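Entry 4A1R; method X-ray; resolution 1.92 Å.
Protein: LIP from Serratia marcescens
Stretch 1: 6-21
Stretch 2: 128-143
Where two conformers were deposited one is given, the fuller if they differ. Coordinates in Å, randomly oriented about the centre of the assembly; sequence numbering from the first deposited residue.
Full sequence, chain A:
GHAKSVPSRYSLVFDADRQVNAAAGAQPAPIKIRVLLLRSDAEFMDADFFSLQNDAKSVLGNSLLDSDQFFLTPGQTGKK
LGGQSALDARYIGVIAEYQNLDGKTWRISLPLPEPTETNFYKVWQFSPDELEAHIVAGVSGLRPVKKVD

Stretch 1, residues 6-21: VPSRYSLVFDADRQVN
Stretch 2 (128-143) PDELEAHIVAGVSGLR

Residues 9-16 and 130-138 form neighbouring parallel strands, their axes 4.6 Å apart at closest approach and inclined by 19°, in the register Arg9-Glu130 through Ala16-Ala137. The contact buries 1167 Å² in total. Pro7, preceded by a cis peptide bond, enters with CB 3.2 Å from Asp129 O and packs CG against Leu131 CG (3.9 Å). Ser8 (chi1 p) donates from OG to Asp129 OD2 at 2.6 Å.

With extended backbones (phi/psi near -120/135 from Leu12 to Ala16), Arg9, Ser11, Val13 and Asp15 each turn both N and O towards stretch 2, and side chains alternate between faces. Arg9 N makes a weak hydrogen bond to Asp129 O (3.4 Å); Arg9 O accepts from Leu131 N (3.2 Å). Arg9 (p, t, m) forms a long salt bridge from NE to OE2 of Glu130 (t, t), 3.9 Å. On the opposite face, Tyr10 (p, chi2 -88°) lies beside Leu131. Ser11 bonds Leu131 O through N (2.8 Å) and Ala133 N through O (3.1 Å); its small polar side chain (p) suits a water joining Ser11 OG to Glu130 OE1, 2.8 Å from each.

Buried Leu12 (m, t) meets an apolar partner, CD2 3.7 Å from Ala133 CB. Val13 N donates to Ala133 O (2.9 Å), Val13 O accepts from Ile135 N (3.0 Å), and Val13 (t) sets CB over the ring of His134 (m), 4.2 Å from its centroid, a CH-pi contact. Phe14 (m, chi2 84°), also buried, brings CE2 to CB of Ile135 (m, m), 3.6 Å, while Leu142 CD2 lies at its ring edge. Asp15 N donates to Ile135 O (3.1 Å) and Asp15 O accepts from Ala137 N (2.8 Å). Small Ala16 and Ala137 pair with CB atoms 4.3 Å apart.

A type I turn from Asp17 to Val20 follows this last bridge, with Val20 N bonded to Asp17 O (3.0 Å). Asp17 N donates to Ala137 O (3.1 Å), and Asp17 OD2 (m) weakly accepts from Val139 N (3.4 Å). Gly138 suits its place: a CB would clash with Arg143 NH1 (3.0 Å). Val20 (p) packs CG2 on Ala137 CB (4.2 Å).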

# COMPACT_ATOMS: atom_id res chain seq x y z
N VAL A 6 -5.79 8.35 -15.43
CA VAL A 6 -6.15 7.36 -16.47
C VAL A 6 -5.50 5.99 -16.18
O VAL A 6 -4.38 5.73 -16.61
CB VAL A 6 -5.83 7.89 -17.91
CG1 VAL A 6 -4.34 8.17 -18.10
CG2 VAL A 6 -6.36 6.94 -18.98
N PRO A 7 -6.20 5.11 -15.42
CA PRO A 7 -7.50 5.26 -14.76
C PRO A 7 -7.43 6.18 -13.53
O PRO A 7 -6.34 6.44 -13.02
CB PRO A 7 -7.87 3.82 -14.36
CG PRO A 7 -6.86 2.93 -15.01
CD PRO A 7 -5.63 3.78 -15.14
N SER A 8 -8.57 6.68 -13.08
CA SER A 8 -8.60 7.82 -12.15
C SER A 8 -8.52 7.44 -10.67
O SER A 8 -8.19 8.28 -9.81
CB SER A 8 -9.86 8.66 -12.36
OG SER A 8 -11.02 7.93 -12.00
N ARG A 9 -8.88 6.21 -10.37
CA ARG A 9 -8.84 5.77 -8.97
C ARG A 9 -8.26 4.38 -8.78
O ARG A 9 -8.03 3.63 -9.74
CB ARG A 9 -10.18 5.97 -8.24
CG ARG A 9 -11.46 5.52 -8.91
CD ARG A 9 -12.69 6.02 -8.13
NE ARG A 9 -12.69 5.61 -6.71
CZ ARG A 9 -12.42 6.41 -5.66
NH1 ARG A 9 -12.14 7.69 -5.82
NH2 ARG A 9 -12.45 5.91 -4.44
N TYR A 10 -7.94 4.06 -7.52
CA TYR A 10 -7.33 2.76 -7.19
C TYR A 10 -7.99 2.21 -5.95
O TYR A 10 -8.61 2.96 -5.16
CB TYR A 10 -5.81 2.91 -6.95
CG TYR A 10 -5.50 3.76 -5.73
CD1 TYR A 10 -5.38 5.14 -5.86
CD2 TYR A 10 -5.36 3.20 -4.44
CE1 TYR A 10 -5.16 5.96 -4.77
CE2 TYR A 10 -5.13 4.01 -3.33
CZ TYR A 10 -5.01 5.40 -3.51
OH TYR A 10 -4.75 6.28 -2.49
N SER A 11 -7.86 0.91 -5.74
CA SER A 11 -8.16 0.35 -4.43
C SER A 11 -7.39 -0.93 -4.14
O SER A 11 -6.97 -1.66 -5.07
CB SER A 11 -9.65 0.13 -4.24
OG SER A 11 -10.06 -1.03 -4.90
N LEU A 12 -7.19 -1.16 -2.85
CA LEU A 12 -6.46 -2.33 -2.35
C LEU A 12 -7.37 -3.06 -1.42
O LEU A 12 -8.03 -2.45 -0.55
CB LEU A 12 -5.22 -1.86 -1.58
CG LEU A 12 -4.17 -1.05 -2.33
CD1 LEU A 12 -2.97 -0.68 -1.48
CD2 LEU A 12 -3.69 -1.87 -3.52
N VAL A 13 -7.42 -4.38 -1.58
CA VAL A 13 -8.24 -5.18 -0.70
C VAL A 13 -7.32 -6.02 0.19
O VAL A 13 -6.46 -6.73 -0.33
CB VAL A 13 -9.14 -6.15 -1.48
CG1 VAL A 13 -10.11 -6.80 -0.52
CG2 VAL A 13 -9.89 -5.44 -2.58
N PHE A 14 -7.50 -5.96 1.50
CA PHE A 14 -6.53 -6.53 2.45
C PHE A 14 -7.15 -7.71 3.18
O PHE A 14 -8.32 -7.67 3.59
CB PHE A 14 -6.03 -5.48 3.48
CG PHE A 14 -5.11 -4.47 2.91
CD1 PHE A 14 -5.60 -3.32 2.26
CD2 PHE A 14 -3.73 -4.65 3.00
CE1 PHE A 14 -4.73 -2.39 1.72
CE2 PHE A 14 -2.86 -3.71 2.46
CZ PHE A 14 -3.35 -2.57 1.83
N ASP A 15 -6.35 -8.78 3.25
CA ASP A 15 -6.55 -9.91 4.16
C ASP A 15 -5.37 -9.90 5.15
O ASP A 15 -4.24 -9.59 4.76
CB ASP A 15 -6.49 -11.25 3.38
CG ASP A 15 -7.73 -11.52 2.53
OD1 ASP A 15 -8.62 -10.64 2.41
OD2 ASP A 15 -7.81 -12.64 1.99
N ALA A 16 -5.64 -10.27 6.40
CA ALA A 16 -4.59 -10.46 7.41
C ALA A 16 -4.66 -11.88 7.95
O ALA A 16 -5.75 -12.37 8.28
CB ALA A 16 -4.74 -9.46 8.55
N ASP A 17 -3.52 -12.55 8.00
CA ASP A 17 -3.42 -13.88 8.64
C ASP A 17 -3.95 -13.84 10.06
O ASP A 17 -3.72 -12.88 10.80
CB ASP A 17 -1.97 -14.36 8.65
CG ASP A 17 -1.49 -14.83 7.28
OD1 ASP A 17 -2.31 -14.90 6.33
OD2 ASP A 17 -0.29 -15.14 7.15
N ARG A 18 -4.64 -14.89 10.46
CA ARG A 18 -5.00 -15.08 11.86
C ARG A 18 -3.85 -14.87 12.87
O ARG A 18 -4.08 -14.44 13.99
CB ARG A 18 -5.62 -16.46 12.07
CG ARG A 18 -7.10 -16.50 11.73
CD ARG A 18 -7.77 -17.78 12.23
NE ARG A 18 -8.26 -17.66 13.61
CZ ARG A 18 -7.70 -18.23 14.67
NH1 ARG A 18 -6.60 -18.97 14.54
NH2 ARG A 18 -8.23 -18.05 15.88
N GLN A 19 -2.63 -15.17 12.45
CA GLN A 19 -1.47 -15.08 13.34
C GLN A 19 -0.62 -13.84 13.12
O GLN A 19 0.50 -13.78 13.62
CB GLN A 19 -0.56 -16.31 13.19
CG GLN A 19 -1.19 -17.65 13.59
CD GLN A 19 -1.94 -17.60 14.90
OE1 GLN A 19 -1.45 -17.09 15.91
NE2 GLN A 19 -3.15 -18.15 14.90
N VAL A 20 -1.13 -12.88 12.35
CA VAL A 20 -0.32 -11.73 11.98
C VAL A 20 0.01 -10.97 13.27
O VAL A 20 -0.82 -10.85 14.20
CB VAL A 20 -1.03 -10.81 10.95
CG1 VAL A 20 -2.06 -9.92 11.64
CG2 VAL A 20 -0.02 -9.98 10.14
N ASN A 21 1.26 -10.52 13.34
CA ASN A 21 1.64 -9.49 14.28
C ASN A 21 1.47 -9.90 15.72
O ASN A 21 0.91 -9.15 16.53
CB ASN A 21 0.80 -8.24 14.01
CG ASN A 21 1.34 -7.02 14.72
OD1 ASN A 21 2.56 -6.83 14.79
ND2 ASN A 21 0.44 -6.16 15.18
N PRO A 128 -13.97 -0.05 -17.07
CA PRO A 128 -13.89 0.45 -15.67
C PRO A 128 -12.57 1.19 -15.42
O PRO A 128 -11.55 0.80 -15.97
CB PRO A 128 -13.95 -0.83 -14.83
CG PRO A 128 -14.52 -1.88 -15.73
CD PRO A 128 -14.19 -1.50 -17.15
N ASP A 129 -12.60 2.27 -14.65
CA ASP A 129 -11.37 3.01 -14.43
C ASP A 129 -10.97 2.98 -12.95
O ASP A 129 -10.45 3.96 -12.40
CB ASP A 129 -11.47 4.44 -14.97
CG ASP A 129 -12.38 5.31 -14.14
OD1 ASP A 129 -13.48 4.82 -13.77
OD2 ASP A 129 -12.00 6.47 -13.87
N GLU A 130 -11.21 1.85 -12.31
CA GLU A 130 -10.62 1.57 -11.01
C GLU A 130 -9.70 0.34 -11.01
O GLU A 130 -10.14 -0.80 -11.16
CB GLU A 130 -11.70 1.41 -9.95
CG GLU A 130 -11.12 1.32 -8.54
CD GLU A 130 -12.21 1.11 -7.50
OE1 GLU A 130 -13.11 0.28 -7.73
OE2 GLU A 130 -12.16 1.76 -6.44
N LEU A 131 -8.41 0.60 -10.78
CA LEU A 131 -7.40 -0.44 -10.60
C LEU A 131 -7.55 -1.07 -9.22
O LEU A 131 -7.59 -0.36 -8.21
CB LEU A 131 -6.01 0.17 -10.69
CG LEU A 131 -5.64 0.85 -12.00
CD1 LEU A 131 -4.49 1.83 -11.79
CD2 LEU A 131 -5.30 -0.16 -13.08
N GLU A 132 -7.56 -2.39 -9.20
CA GLU A 132 -7.67 -3.15 -7.97
C GLU A 132 -6.52 -4.15 -7.77
O GLU A 132 -6.22 -4.98 -8.65
CB GLU A 132 -8.97 -3.96 -7.95
CG GLU A 132 -10.26 -3.17 -8.01
CD GLU A 132 -11.45 -3.98 -7.54
OE1 GLU A 132 -11.36 -4.60 -6.46
OE2 GLU A 132 -12.48 -3.99 -8.25
N ALA A 133 -5.91 -4.10 -6.59
CA ALA A 133 -4.92 -5.10 -6.19
C ALA A 133 -5.31 -5.74 -4.84
O ALA A 133 -6.12 -5.18 -4.08
CB ALA A 133 -3.52 -4.50 -6.17
N HIS A 134 -4.79 -6.94 -4.59
CA HIS A 134 -5.08 -7.67 -3.38
C HIS A 134 -3.78 -7.91 -2.64
O HIS A 134 -2.80 -8.39 -3.24
CB HIS A 134 -5.75 -9.01 -3.72
CG HIS A 134 -7.16 -8.88 -4.29
ND1 HIS A 134 -8.21 -9.56 -3.79
CD2 HIS A 134 -7.66 -8.11 -5.34
CE1 HIS A 134 -9.32 -9.24 -4.48
NE2 HIS A 134 -8.98 -8.35 -5.43
N ILE A 135 -3.77 -7.56 -1.36
CA ILE A 135 -2.57 -7.63 -0.50
C ILE A 135 -2.89 -8.49 0.72
O ILE A 135 -3.99 -8.42 1.30
CB ILE A 135 -2.10 -6.23 -0.02
CG1 ILE A 135 -1.90 -5.26 -1.19
CG2 ILE A 135 -0.83 -6.30 0.84
CD1 ILE A 135 -0.87 -5.69 -2.21
N VAL A 136 -1.93 -9.31 1.12
CA VAL A 136 -2.07 -10.01 2.39
C VAL A 136 -1.03 -9.48 3.39
O VAL A 136 0.16 -9.37 3.07
CB VAL A 136 -1.90 -11.53 2.24
CG1 VAL A 136 -2.07 -12.21 3.60
CG2 VAL A 136 -2.90 -12.09 1.23
N ALA A 137 -1.50 -9.10 4.58
CA ALA A 137 -0.60 -8.86 5.74
C ALA A 137 -0.36 -10.22 6.42
O ALA A 137 -1.19 -10.72 7.18
CB ALA A 137 -1.20 -7.86 6.70
N GLY A 138 0.76 -10.84 6.09
CA GLY A 138 1.05 -12.16 6.58
C GLY A 138 2.01 -12.08 7.75
O GLY A 138 2.57 -11.02 8.05
N VAL A 139 2.20 -13.22 8.40
CA VAL A 139 3.13 -13.34 9.51
C VAL A 139 4.52 -12.79 9.15
O VAL A 139 5.15 -12.14 9.96
CB VAL A 139 3.19 -14.82 10.00
CG1 VAL A 139 4.40 -15.08 10.87
CG2 VAL A 139 1.92 -15.18 10.76
N SER A 140 4.99 -13.03 7.93
CA SER A 140 6.32 -12.58 7.57
C SER A 140 6.34 -11.20 6.90
O SER A 140 7.40 -10.68 6.61
CB SER A 140 7.05 -13.63 6.70
OG SER A 140 6.47 -13.76 5.40
N GLY A 141 5.18 -10.59 6.67
CA GLY A 141 5.16 -9.31 5.97
C GLY A 141 4.01 -9.20 4.98
O GLY A 141 3.12 -10.06 4.92
N LEU A 142 4.02 -8.12 4.24
CA LEU A 142 2.99 -7.85 3.26
C LEU A 142 3.38 -8.58 1.98
O LEU A 142 4.57 -8.57 1.59
CB LEU A 142 2.98 -6.37 2.90
CG LEU A 142 2.48 -5.36 3.93
CD1 LEU A 142 3.05 -3.99 3.67
CD2 LEU A 142 0.95 -5.32 3.98
N ARG A 143 2.38 -9.14 1.29
CA ARG A 143 2.64 -9.62 -0.05
C ARG A 143 1.40 -9.46 -0.95
O ARG A 143 0.27 -9.67 -0.51
CB ARG A 143 3.09 -11.07 -0.02
CG ARG A 143 2.00 -11.99 0.46
CD ARG A 143 2.44 -13.45 0.46
NE ARG A 143 1.25 -14.29 0.54
CZ ARG A 143 0.68 -14.68 1.68
NH1 ARG A 143 1.20 -14.34 2.86
NH2 ARG A 143 -0.42 -15.42 1.62
O HOH W 1 -12.74 -1.61 -5.64
O HOH W 2 3.85 -11.23 12.26